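Local coordinates for protein listeriolysin O (Listeria monocytogenes, PDB 4CDB) that perforates cholesterol-containing host membranes, binding them and then changing shape drastically to insert and assemble into an oligomeric pore, at residues A[445-449]-A[476-480]; A[214-218]-A[342-348]; A[127-131]-A[146-150]; A[393-399]-A[412-418]. Residue numbers count along the deposited sequence, not the author numbering.

Interaction 1 of 4, residues A[445-449]-A[476-480]; sequences ECTGL and TTLYP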
loop_
_atom_site.group_PDB
_atom_site.type_symbol
_atom_site.label_atom_id
_atom_site.label_comp_id
_atom_site.label_asym_id
_atom_site.label_seq_id
_atom_site.Cartn_x
_atom_site.Cartn_y
_atom_site.Cartn_z
ATOM N N GLU A 445 23.515 8.910 53.403
ATOM C CA GLU A 445 24.845 8.756 53.978
ATOM C C GLU A 445 24.831 8.988 55.484
ATOM O O GLU A 445 24.112 9.856 55.981
ATOM C CB GLU A 445 25.841 9.697 53.295
ATOM C CG GLU A 445 25.461 11.172 53.345
ATOM C CD GLU A 445 26.216 11.949 54.411
ATOM O OE1 GLU A 445 26.950 11.330 55.212
ATOM O OE2 GLU A 445 26.070 13.187 54.444
ATOM N N CYS A 446 25.625 8.203 56.206
ATOM C CA CYS A 446 25.701 8.324 57.658
ATOM C C CYS A 446 26.580 9.500 58.090
ATOM O O CYS A 446 27.791 9.492 57.879
ATOM C CB CYS A 446 26.215 7.021 58.277
ATOM S SG CYS A 446 26.245 7.019 60.086
ATOM N N THR A 447 25.963 10.510 58.700
ATOM C CA THR A 447 26.692 11.695 59.144
ATOM C C THR A 447 27.309 11.495 60.522
ATOM O O THR A 447 28.340 12.086 60.840
ATOM C CB THR A 447 25.785 12.937 59.196
ATOM O OG1 THR A 447 24.845 12.802 60.270
ATOM C CG2 THR A 447 25.045 13.115 57.885
ATOM N N GLY A 448 26.668 10.667 61.342
ATOM C CA GLY A 448 27.155 10.391 62.680
ATOM C C GLY A 448 26.655 11.373 63.723
ATOM O O GLY A 448 26.984 11.255 64.906
ATOM N N LEU A 449 25.860 12.346 63.289
ATOM C CA LEU A 449 25.297 13.338 64.201
ATOM C C LEU A 449 24.047 12.793 64.893
ATOM O O LEU A 449 23.262 12.069 64.283
ATOM C CB LEU A 449 24.961 14.631 63.452
ATOM C CG LEU A 449 26.102 15.552 62.991
ATOM C CD1 LEU A 449 27.468 15.142 63.550
ATOM C CD2 LEU A 449 26.142 15.666 61.473
ATOM N N THR A 476 31.901 14.747 51.392
ATOM C CA THR A 476 32.135 14.372 52.779
ATOM C C THR A 476 30.819 14.216 53.529
ATOM O O THR A 476 29.744 14.401 52.958
ATOM C CB THR A 476 32.995 15.423 53.505
ATOM O OG1 THR A 476 32.314 16.683 53.504
ATOM C CG2 THR A 476 34.345 15.579 52.818
ATOM N N THR A 477 30.913 13.881 54.813
ATOM C CA THR A 477 29.734 13.683 55.649
ATOM C C THR A 477 28.936 14.970 55.814
ATOM O O THR A 477 27.706 14.942 55.883
ATOM C CB THR A 477 30.115 13.157 57.042
ATOM O OG1 THR A 477 31.048 14.056 57.654
ATOM C CG2 THR A 477 30.741 11.775 56.938
ATOM N N LEU A 478 29.640 16.095 55.884
ATOM C CA LEU A 478 28.989 17.394 56.007
ATOM C C LEU A 478 28.572 17.932 54.643
ATOM O O LEU A 478 27.575 18.641 54.524
ATOM C CB LEU A 478 29.910 18.399 56.704
ATOM C CG LEU A 478 30.347 18.042 58.127
ATOM C CD1 LEU A 478 31.125 19.192 58.747
ATOM C CD2 LEU A 478 29.150 17.662 58.992
ATOM N N TYR A 479 29.337 17.588 53.612
ATOM C CA TYR A 479 29.053 18.072 52.265
ATOM C C TYR A 479 29.039 16.957 51.224
ATOM O O TYR A 479 29.971 16.833 50.425
ATOM C CB TYR A 479 30.047 19.164 51.865
ATOM C CG TYR A 479 30.019 20.367 52.782
ATOM C CD1 TYR A 479 29.025 21.329 52.663
ATOM C CD2 TYR A 479 30.985 20.541 53.764
ATOM C CE1 TYR A 479 28.992 22.430 53.497
ATOM C CE2 TYR A 479 30.962 21.642 54.603
ATOM C CZ TYR A 479 29.962 22.584 54.464
ATOM O OH TYR A 479 29.926 23.683 55.291
ATOM N N PRO A 480 27.974 16.143 51.225
ATOM C CA PRO A 480 27.858 15.096 50.210
ATOM C C PRO A 480 27.433 15.686 48.866
ATOM O O PRO A 480 26.601 16.596 48.826
ATOM C CB PRO A 480 26.755 14.197 50.771
ATOM C CG PRO A 480 25.897 15.118 51.570
ATOM C CD PRO A 480 26.834 16.143 52.161
#
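One close polar pair, at Glu445, stands out among otherwise loose contacts. Glu445, whose CA-to-CB bond is directed at 476-480, reaches across with its carboxylate so that OE2 lies 2.8 Å from the backbone O of Thr477; the acid may hold a proton, though the geometry does not settle it. The same OE2 is 3.5 Å from CG of Pro480. Backbone and methyl contacts follow: Thr477 CG2 packs 3.8 Å from Cys446 O, and Thr447 CG2 sits 3.8 Å from Thr477 O. At the membrane-binding tip of this cholesterol-dependent cytolysin, the end of strand 436-449, which opens the conserved undecapeptide, thus lies against the loop carrying the Thr477-Leu478 cholesterol-binding motif. Apolar contact between these motifs is slight, Leu449 CD2 approaching Leu478 CD2 at 4.4 Å. Each segment also has an internal bond: Thr476 OG1 accepts from Tyr479 N (3.1 Å) in an ST motif, and Leu449 N appears to donate to Thr447 OG1 (3.2 Å) in an ST turn, although that oxygen is less surely placed. Tyr389 touches Glu445, Thr477 and Pro480 alike.

Interaction 2 of 4, residues A[214-218]-A[342-348]; sequences KQIYY and TPGVPIA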
loop_
_atom_site.group_PDB
_atom_site.type_symbol
_atom_site.label_atom_id
_atom_site.label_comp_id
_atom_site.label_asym_id
_atom_site.label_seq_id
_atom_site.Cartn_x
_atom_site.Cartn_y
_atom_site.Cartn_z
ATOM N N LYS A 214 1.168 4.797 -11.113
ATOM C CA LYS A 214 0.786 4.831 -12.520
ATOM C C LYS A 214 1.102 6.171 -13.170
ATOM O O LYS A 214 0.746 7.229 -12.647
ATOM C CB LYS A 214 -0.706 4.520 -12.695
ATOM C CG LYS A 214 -1.116 3.089 -12.375
ATOM C CD LYS A 214 -2.553 2.825 -12.819
ATOM C CE LYS A 214 -2.994 1.403 -12.501
ATOM N NZ LYS A 214 -3.076 1.159 -11.035
ATOM N N GLN A 215 1.774 6.111 -14.315
ATOM C CA GLN A 215 1.978 7.283 -15.155
ATOM C C GLN A 215 1.203 7.106 -16.460
ATOM O O GLN A 215 1.632 6.385 -17.362
ATOM C CB GLN A 215 3.470 7.503 -15.421
ATOM C CG GLN A 215 4.250 7.937 -14.186
ATOM C CD GLN A 215 5.748 7.773 -14.347
ATOM O OE1 GLN A 215 6.215 6.827 -14.978
ATOM N NE2 GLN A 215 6.511 8.700 -13.775
ATOM N N ILE A 216 0.045 7.753 -16.541
ATOM C CA ILE A 216 -0.840 7.599 -17.689
ATOM C C ILE A 216 -0.559 8.665 -18.746
ATOM O O ILE A 216 -0.698 9.859 -18.487
ATOM C CB ILE A 216 -2.319 7.674 -17.265
ATOM C CG1 ILE A 216 -2.597 6.677 -16.139
ATOM C CG2 ILE A 216 -3.235 7.432 -18.461
ATOM C CD1 ILE A 216 -3.951 6.853 -15.480
ATOM N N TYR A 217 -0.170 8.222 -19.938
ATOM C CA TYR A 217 0.175 9.132 -21.022
ATOM C C TYR A 217 -1.063 9.587 -21.789
ATOM O O TYR A 217 -1.146 10.735 -22.230
ATOM C CB TYR A 217 1.171 8.468 -21.973
ATOM C CG TYR A 217 2.456 8.038 -21.303
ATOM C CD1 TYR A 217 2.981 8.757 -20.238
ATOM C CD2 TYR A 217 3.141 6.907 -21.732
ATOM C CE1 TYR A 217 4.154 8.368 -19.621
ATOM C CE2 TYR A 217 4.317 6.510 -21.120
ATOM C CZ TYR A 217 4.818 7.243 -20.065
ATOM O OH TYR A 217 5.986 6.850 -19.453
ATOM N N TYR A 218 -2.021 8.679 -21.949
ATOM C CA TYR A 218 -3.263 8.993 -22.643
ATOM C C TYR A 218 -4.349 7.957 -22.379
ATOM O O TYR A 218 -4.062 6.823 -21.985
ATOM C CB TYR A 218 -3.027 9.138 -24.151
ATOM C CG TYR A 218 -2.382 7.933 -24.803
ATOM C CD1 TYR A 218 -3.155 6.905 -25.326
ATOM C CD2 TYR A 218 -1.001 7.829 -24.905
ATOM C CE1 TYR A 218 -2.571 5.804 -25.926
ATOM C CE2 TYR A 218 -0.408 6.734 -25.502
ATOM C CZ TYR A 218 -1.196 5.724 -26.011
ATOM O OH TYR A 218 -0.607 4.634 -26.606
ATOM N N THR A 342 8.731 5.398 -25.891
ATOM C CA THR A 342 7.971 4.673 -24.878
ATOM C C THR A 342 6.497 5.072 -24.929
ATOM O O THR A 342 6.081 6.023 -24.268
ATOM C CB THR A 342 8.534 4.916 -23.463
ATOM O OG1 THR A 342 8.396 6.299 -23.119
ATOM C CG2 THR A 342 10.005 4.530 -23.407
ATOM N N PRO A 343 5.701 4.334 -25.721
ATOM C CA PRO A 343 4.299 4.680 -25.981
ATOM C C PRO A 343 3.357 4.273 -24.855
ATOM O O PRO A 343 2.248 4.805 -24.772
ATOM C CB PRO A 343 3.965 3.886 -27.255
ATOM C CG PRO A 343 5.213 3.089 -27.603
ATOM C CD PRO A 343 6.083 3.084 -26.392
ATOM N N GLY A 344 3.785 3.343 -24.009
ATOM C CA GLY A 344 2.969 2.902 -22.892
ATOM C C GLY A 344 2.129 1.679 -23.202
ATOM O O GLY A 344 1.834 1.387 -24.362
ATOM N N VAL A 345 1.741 0.963 -22.153
ATOM C CA VAL A 345 0.938 -0.243 -22.291
ATOM C C VAL A 345 -0.360 -0.050 -21.517
ATOM O O VAL A 345 -0.442 0.839 -20.669
ATOM C CB VAL A 345 1.694 -1.473 -21.739
ATOM C CG1 VAL A 345 3.010 -1.663 -22.478
ATOM C CG2 VAL A 345 1.934 -1.325 -20.242
ATOM N N PRO A 346 -1.389 -0.866 -21.815
ATOM C CA PRO A 346 -2.609 -0.790 -21.001
ATOM C C PRO A 346 -2.318 -1.108 -19.532
ATOM O O PRO A 346 -1.691 -2.129 -19.230
ATOM C CB PRO A 346 -3.505 -1.872 -21.613
ATOM C CG PRO A 346 -3.021 -2.006 -23.027
ATOM C CD PRO A 346 -1.536 -1.804 -22.944
ATOM N N ILE A 347 -2.758 -0.234 -18.633
ATOM C CA ILE A 347 -2.498 -0.415 -17.210
ATOM C C ILE A 347 -3.763 -0.280 -16.365
ATOM O O ILE A 347 -3.774 -0.636 -15.186
ATOM C CB ILE A 347 -1.421 0.568 -16.701
ATOM C CG1 ILE A 347 -1.766 2.003 -17.102
ATOM C CG2 ILE A 347 -0.050 0.182 -17.238
ATOM C CD1 ILE A 347 -0.704 3.016 -16.708
ATOM N N ALA A 348 -4.825 0.236 -16.976
ATOM C CA ALA A 348 -6.115 0.374 -16.308
ATOM C C ALA A 348 -7.215 0.582 -17.338
ATOM O O ALA A 348 -6.958 1.073 -18.436
ATOM C CB ALA A 348 -6.087 1.536 -15.333
HETATM O O HOH W 1 7.688 5.307 -20.260
#
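Two consecutive tyrosines converge on one carbonyl here: Pro343 O lies 3.8 Å from Tyr217 CD2, at the edge of that ring, and 3.4 Å from Tyr218 CE2. Both tyrosines face Tyr260 in a classic beta bulge, an irregularity that lets successive side chains reach a common neighbour. Glycine suits position 344 because a CB there would crowd the Tyr217 ring and clash with the preceding carbonyl. Water 1 joins the hydroxyls, 2.4 Å from Tyr217 OH and 3.1 Å from Thr342 OG1, and Tyr217 OH is also hydrogen-bonded to Gly335 O. Farther along, aliphatic groups meet. Ile347 points at strand 214-218, its CD1 4.2 Å from Ile216 CG1 and 4.3 Å from Lys214 CB, while Lys214 CE passes 3.5 Å from Ile347 O. The lysine's NZ is hydrogen-bonded to OE1 of Gln78 and OE1 of Gln263. The N-to-C directions of strands 214-218 and 345-348 differ by 122°, with axes 8.7 Å apart at closest approach, too distant for direct pairing. Both belong to one antiparallel sheet, in which strands 207-222 and 345-353 each pair with strand 252-260; Ala259 of that strand touches both Ile216 and Ala348.

Interaction 3 of 4, residues A[127-131]-A[146-150]; sequences DNKIV and TLVER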
loop_
_atom_site.group_PDB
_atom_site.type_symbol
_atom_site.label_atom_id
_atom_site.label_comp_id
_atom_site.label_asym_id
_atom_site.label_seq_id
_atom_site.Cartn_x
_atom_site.Cartn_y
_atom_site.Cartn_z
ATOM N N ASP A 127 -9.827 15.671 -35.097
ATOM C CA ASP A 127 -8.535 14.983 -35.155
ATOM C C ASP A 127 -8.399 13.841 -34.146
ATOM O O ASP A 127 -7.697 12.861 -34.404
ATOM C CB ASP A 127 -7.387 15.978 -34.942
ATOM C CG ASP A 127 -6.613 16.265 -36.218
ATOM O OD1 ASP A 127 -6.625 15.409 -37.129
ATOM O OD2 ASP A 127 -5.985 17.343 -36.308
ATOM N N ASN A 128 -9.054 13.969 -32.995
ATOM C CA ASN A 128 -8.895 12.983 -31.927
ATOM C C ASN A 128 -9.787 11.745 -32.064
ATOM O O ASN A 128 -9.780 10.874 -31.196
ATOM C CB ASN A 128 -9.084 13.633 -30.550
ATOM C CG ASN A 128 -10.410 14.370 -30.418
ATOM O OD1 ASN A 128 -11.356 14.114 -31.162
ATOM N ND2 ASN A 128 -10.483 15.289 -29.460
ATOM N N LYS A 129 -10.542 11.663 -33.156
ATOM C CA LYS A 129 -11.481 10.562 -33.353
ATOM C C LYS A 129 -11.163 9.742 -34.599
ATOM O O LYS A 129 -10.541 10.238 -35.536
ATOM C CB LYS A 129 -12.915 11.093 -33.438
ATOM C CG LYS A 129 -13.353 11.916 -32.239
ATOM C CD LYS A 129 -14.737 12.511 -32.459
ATOM C CE LYS A 129 -15.083 13.522 -31.374
ATOM N NZ LYS A 129 -14.984 12.936 -30.010
ATOM N N ILE A 130 -11.602 8.486 -34.602
ATOM C CA ILE A 130 -11.466 7.621 -35.773
ATOM C C ILE A 130 -12.496 6.488 -35.739
ATOM O O ILE A 130 -12.752 5.900 -34.686
ATOM C CB ILE A 130 -10.026 7.056 -35.911
ATOM C CG1 ILE A 130 -9.888 6.223 -37.190
ATOM C CG2 ILE A 130 -9.637 6.246 -34.681
ATOM C CD1 ILE A 130 -8.489 5.688 -37.422
ATOM N N VAL A 131 -13.099 6.204 -36.889
ATOM C CA VAL A 131 -14.094 5.144 -36.991
ATOM C C VAL A 131 -13.432 3.795 -37.271
ATOM O O VAL A 131 -12.599 3.678 -38.168
ATOM C CB VAL A 131 -15.120 5.447 -38.101
ATOM C CG1 VAL A 131 -16.163 4.344 -38.177
ATOM C CG2 VAL A 131 -15.787 6.786 -37.851
ATOM N N THR A 146 -2.842 4.556 -34.854
ATOM C CA THR A 146 -3.096 5.591 -35.851
ATOM C C THR A 146 -3.319 6.948 -35.185
ATOM O O THR A 146 -2.802 7.967 -35.643
ATOM C CB THR A 146 -4.307 5.235 -36.738
ATOM O OG1 THR A 146 -4.107 3.942 -37.326
ATOM C CG2 THR A 146 -4.491 6.267 -37.841
ATOM N N LEU A 147 -4.083 6.951 -34.095
ATOM C CA LEU A 147 -4.340 8.174 -33.337
ATOM C C LEU A 147 -3.070 8.724 -32.689
ATOM O O LEU A 147 -2.833 9.934 -32.699
ATOM C CB LEU A 147 -5.409 7.930 -32.268
ATOM C CG LEU A 147 -6.842 7.687 -32.751
ATOM C CD1 LEU A 147 -7.768 7.442 -31.569
ATOM C CD2 LEU A 147 -7.342 8.854 -33.594
ATOM N N VAL A 148 -2.262 7.831 -32.124
ATOM C CA VAL A 148 -1.014 8.223 -31.474
ATOM C C VAL A 148 -0.033 8.837 -32.474
ATOM O O VAL A 148 0.611 9.845 -32.187
ATOM C CB VAL A 148 -0.352 7.026 -30.754
ATOM C CG1 VAL A 148 1.074 7.358 -30.351
ATOM C CG2 VAL A 148 -1.171 6.612 -29.536
ATOM N N GLU A 149 0.072 8.227 -33.651
ATOM C CA GLU A 149 0.944 8.748 -34.698
ATOM C C GLU A 149 0.459 10.094 -35.219
ATOM O O GLU A 149 1.263 10.965 -35.549
ATOM C CB GLU A 149 1.068 7.754 -35.855
ATOM C CG GLU A 149 2.059 6.638 -35.596
ATOM C CD GLU A 149 3.452 7.159 -35.283
ATOM O OE1 GLU A 149 3.915 8.092 -35.975
ATOM O OE2 GLU A 149 4.088 6.628 -34.348
ATOM N N ARG A 150 -0.859 10.255 -35.294
ATOM C CA ARG A 150 -1.452 11.508 -35.746
ATOM C C ARG A 150 -1.108 12.662 -34.806
ATOM O O ARG A 150 -0.881 13.789 -35.249
ATOM C CB ARG A 150 -2.970 11.364 -35.908
ATOM C CG ARG A 150 -3.434 11.404 -37.357
ATOM C CD ARG A 150 -4.708 10.594 -37.580
ATOM N NE ARG A 150 -5.855 11.112 -36.836
ATOM C CZ ARG A 150 -7.098 10.658 -36.970
ATOM N NH1 ARG A 150 -7.359 9.677 -37.824
ATOM N NH2 ARG A 150 -8.082 11.184 -36.255
#
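Arg150 adopts an unusual side-chain conformation, chi1 at -111° lying between the wells, followed by t, p and an extended chi4. This bend brings the guanidinium edge-on to the backbone of 127-131, where NH2 donates to both Asp127 O (2.5 Å) and Lys129 O (2.7 Å). The carboxylate of Asp127, also off-well at chi1 -107°, comes no nearer than 4.4 Å from OD1 to Arg150 NE and lies out of the guanidinium plane, so only charge proximity links them. Leu147, in its mt conformer, points at the strand and lays CD2 3.6 Å from CG2 of Ile130. The isoleucine is fully extended (tt), which carries its CD1 to 4.1 Å from Thr146 CG2 and 4.2 Å from Arg150 NH1. The contact thus joins helix 137-152 to strand 129-132, an edge strand of the antiparallel sheet in the thiol-activated cytolysin region; Ile118 of neighbouring strand 114-118 also touches Leu147. Because one arginine nitrogen satisfies two main-chain carbonyls, the helix is tied to the loop and the strand's first residue largely independently of the side chains there.

Interaction 4 of 4, residues A[393-399]-A[412-418]; sequences FNISWDE and HKNWSEN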
loop_
_atom_site.group_PDB
_atom_site.type_symbol
_atom_site.label_atom_id
_atom_site.label_comp_id
_atom_site.label_asym_id
_atom_site.label_seq_id
_atom_site.Cartn_x
_atom_site.Cartn_y
_atom_site.Cartn_z
ATOM N N PHE A 393 22.001 2.510 49.592
ATOM C CA PHE A 393 21.173 2.793 48.428
ATOM C C PHE A 393 19.834 2.082 48.514
ATOM O O PHE A 393 19.709 1.031 49.143
ATOM C CB PHE A 393 21.889 2.368 47.143
ATOM C CG PHE A 393 23.208 3.046 46.934
ATOM C CD1 PHE A 393 24.372 2.505 47.462
ATOM C CD2 PHE A 393 23.289 4.224 46.210
ATOM C CE1 PHE A 393 25.591 3.130 47.274
ATOM C CE2 PHE A 393 24.507 4.852 46.018
ATOM C CZ PHE A 393 25.658 4.303 46.551
ATOM N N ASN A 394 18.829 2.672 47.881
ATOM C CA ASN A 394 17.556 2.001 47.686
ATOM C C ASN A 394 17.060 2.234 46.266
ATOM O O ASN A 394 16.553 3.309 45.941
ATOM C CB ASN A 394 16.518 2.468 48.706
ATOM C CG ASN A 394 15.294 1.581 48.727
ATOM O OD1 ASN A 394 14.402 1.715 47.890
ATOM N ND2 ASN A 394 15.247 0.660 49.683
ATOM N N ILE A 395 17.228 1.229 45.415
ATOM C CA ILE A 395 16.847 1.360 44.019
ATOM C C ILE A 395 15.797 0.320 43.647
ATOM O O ILE A 395 15.995 -0.876 43.857
ATOM C CB ILE A 395 18.073 1.241 43.096
ATOM C CG1 ILE A 395 19.129 2.274 43.498
ATOM C CG2 ILE A 395 17.667 1.417 41.643
ATOM C CD1 ILE A 395 20.363 2.265 42.637
ATOM N N SER A 396 14.675 0.790 43.109
ATOM C CA SER A 396 13.564 -0.084 42.746
ATOM C C SER A 396 13.003 0.282 41.376
ATOM O O SER A 396 13.268 1.367 40.856
ATOM C CB SER A 396 12.456 -0.006 43.798
ATOM O OG SER A 396 11.957 1.317 43.916
ATOM N N TRP A 397 12.230 -0.636 40.800
ATOM C CA TRP A 397 11.592 -0.419 39.505
ATOM C C TRP A 397 10.482 -1.441 39.262
ATOM O O TRP A 397 10.357 -2.422 39.997
ATOM C CB TRP A 397 12.623 -0.486 38.374
ATOM C CG TRP A 397 13.270 -1.828 38.232
ATOM C CD1 TRP A 397 12.863 -2.855 37.429
ATOM C CD2 TRP A 397 14.440 -2.293 38.915
ATOM N NE1 TRP A 397 13.708 -3.929 37.570
ATOM C CE2 TRP A 397 14.683 -3.611 38.476
ATOM C CE3 TRP A 397 15.305 -1.723 39.854
ATOM C CZ2 TRP A 397 15.758 -4.366 38.946
ATOM C CZ3 TRP A 397 16.370 -2.476 40.318
ATOM C CH2 TRP A 397 16.587 -3.783 39.864
ATOM N N ASP A 398 9.680 -1.199 38.229
ATOM C CA ASP A 398 8.617 -2.122 37.846
ATOM C C ASP A 398 8.944 -2.795 36.518
ATOM O O ASP A 398 9.502 -2.165 35.620
ATOM C CB ASP A 398 7.279 -1.388 37.727
ATOM C CG ASP A 398 6.716 -0.976 39.071
ATOM O OD1 ASP A 398 6.825 -1.766 40.031
ATOM O OD2 ASP A 398 6.164 0.142 39.168
ATOM N N GLU A 399 8.602 -4.074 36.404
ATOM C CA GLU A 399 8.736 -4.797 35.143
ATOM C C GLU A 399 7.362 -5.248 34.653
ATOM O O GLU A 399 6.647 -5.962 35.355
ATOM C CB GLU A 399 9.680 -5.991 35.296
ATOM C CG GLU A 399 11.119 -5.602 35.601
ATOM C CD GLU A 399 12.046 -6.798 35.679
ATOM O OE1 GLU A 399 11.614 -7.910 35.314
ATOM O OE2 GLU A 399 13.206 -6.625 36.108
ATOM N N HIS A 412 6.922 -5.559 40.912
ATOM C CA HIS A 412 7.851 -4.606 41.510
ATOM C C HIS A 412 9.185 -5.294 41.780
ATOM O O HIS A 412 9.219 -6.439 42.232
ATOM C CB HIS A 412 7.289 -4.025 42.804
ATOM C CG HIS A 412 8.057 -2.847 43.317
ATOM N ND1 HIS A 412 8.026 -1.613 42.699
ATOM C CD2 HIS A 412 8.881 -2.714 44.380
ATOM C CE1 HIS A 412 8.796 -0.773 43.364
ATOM N NE2 HIS A 412 9.327 -1.413 44.389
ATOM N N LYS A 413 10.281 -4.596 41.501
ATOM C CA LYS A 413 11.607 -5.177 41.675
ATOM C C LYS A 413 12.506 -4.314 42.555
ATOM O O LYS A 413 12.455 -3.087 42.501
ATOM C CB LYS A 413 12.266 -5.425 40.315
ATOM C CG LYS A 413 11.568 -6.490 39.483
ATOM C CD LYS A 413 11.700 -7.862 40.128
ATOM C CE LYS A 413 10.459 -8.713 39.895
ATOM N NZ LYS A 413 10.145 -8.890 38.450
ATOM N N ASN A 414 13.324 -4.972 43.370
ATOM C CA ASN A 414 14.282 -4.282 44.221
ATOM C C ASN A 414 15.708 -4.734 43.945
ATOM O O ASN A 414 15.959 -5.915 43.702
ATOM C CB ASN A 414 13.948 -4.499 45.697
ATOM C CG ASN A 414 12.798 -3.634 46.169
ATOM O OD1 ASN A 414 12.783 -2.425 45.942
ATOM N ND2 ASN A 414 11.822 -4.252 46.824
ATOM N N TRP A 415 16.637 -3.785 43.978
ATOM C CA TRP A 415 18.051 -4.100 43.848
ATOM C C TRP A 415 18.485 -4.952 45.034
ATOM O O TRP A 415 18.076 -4.704 46.169
ATOM C CB TRP A 415 18.881 -2.819 43.788
ATOM C CG TRP A 415 20.322 -3.048 43.447
ATOM C CD1 TRP A 415 20.850 -4.120 42.784
ATOM C CD2 TRP A 415 21.423 -2.189 43.761
ATOM N NE1 TRP A 415 22.211 -3.976 42.662
ATOM C CE2 TRP A 415 22.589 -2.798 43.253
ATOM C CE3 TRP A 415 21.537 -0.960 44.417
ATOM C CZ2 TRP A 415 23.852 -2.221 43.384
ATOM C CZ3 TRP A 415 22.791 -0.388 44.547
ATOM C CH2 TRP A 415 23.931 -1.018 44.033
ATOM N N SER A 416 19.310 -5.957 44.766
ATOM C CA SER A 416 19.765 -6.878 45.799
ATOM C C SER A 416 20.615 -6.188 46.863
ATOM O O SER A 416 20.705 -6.661 47.994
ATOM C CB SER A 416 20.557 -8.020 45.167
ATOM O OG SER A 416 21.713 -7.521 44.523
ATOM N N GLU A 417 21.241 -5.072 46.498
ATOM C CA GLU A 417 22.130 -4.364 47.414
ATOM C C GLU A 417 21.412 -3.277 48.210
ATOM O O GLU A 417 22.049 -2.481 48.901
ATOM C CB GLU A 417 23.318 -3.761 46.658
ATOM C CG GLU A 417 24.150 -4.774 45.881
ATOM C CD GLU A 417 24.865 -5.773 46.777
ATOM O OE1 GLU A 417 25.096 -5.462 47.965
ATOM O OE2 GLU A 417 25.205 -6.869 46.286
ATOM N N ASN A 418 20.087 -3.245 48.110
ATOM C CA ASN A 418 19.294 -2.266 48.846
ATOM C C ASN A 418 19.506 -2.346 50.357
ATOM O O ASN A 418 19.593 -3.439 50.922
ATOM C CB ASN A 418 17.806 -2.416 48.519
ATOM C CG ASN A 418 17.405 -1.687 47.249
ATOM O OD1 ASN A 418 18.242 -1.104 46.558
ATOM N ND2 ASN A 418 16.115 -1.718 46.935
HETATM O O HOH W 2 23.119 -0.008 49.760
#
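Antiparallel pairing fills the backbone needs of this hairpin in turn. Trp397 N donates to Lys413 O (3.0 Å) and Lys413 N to Trp397 O (2.6 Å). Beyond the regular ladder, Trp415 N donates to Ile395 O (3.0 Å). The Type I turn from Trp415 to Asn418 then lets an amide side chain mimic a strand neighbour: Asn418 OD1 accepts from Ile395 N (2.8 Å) and its ND2 donates to Ile395 O (3.2 Å). Water 2 accepts a hydrogen bond from Phe393 N and donates one to Glu417 O, each at 2.8 Å. Among side chains, His412 ND1 donates to Asp398 OD1 (2.9 Å), Trp397 NE1 to Glu399 OE2 (3.1 Å), and Glu399 OE1 forms a salt bridge with Lys413 NZ (3.6 Å). Lys413 CB lies over the Trp397 five-membered ring in a CH-pi contact. Toward strands 362-385 and 426-432, Ile395 and Trp415 pack on Ile383 and Ile430. Past the end of strand 408-414, one more backbone bond, an asparagine side chain and a water therefore satisfy Ile395 and the Phe393 amide.

How the interactions relate
Listeriolysin O illustrates how chemistry follows position in an elongated toxin. Interaction 2 is the buried one, where tyrosine rings meet main-chain carbonyls and isoleucines meet each other, whereas interaction 1 is a surface contact of loop and strand end; interactions 3 and 4 are partly buried. Interactions 2 and 3 reach the same sheet and touch, Tyr218 OH lying 3.6 Å from Val148 CG2, with centres about 17 Å apart. Interactions 1 and 4 share the four-stranded sheet through neighbouring strands 436-449 and 391-402, but stay about 8 Å apart at their nearest atoms. The two pairs fall on opposite sides of the chain's centre. Direct strand pairing characterises only interaction 4, while interaction 3 relies on an arginine reaching main-chain carbonyls.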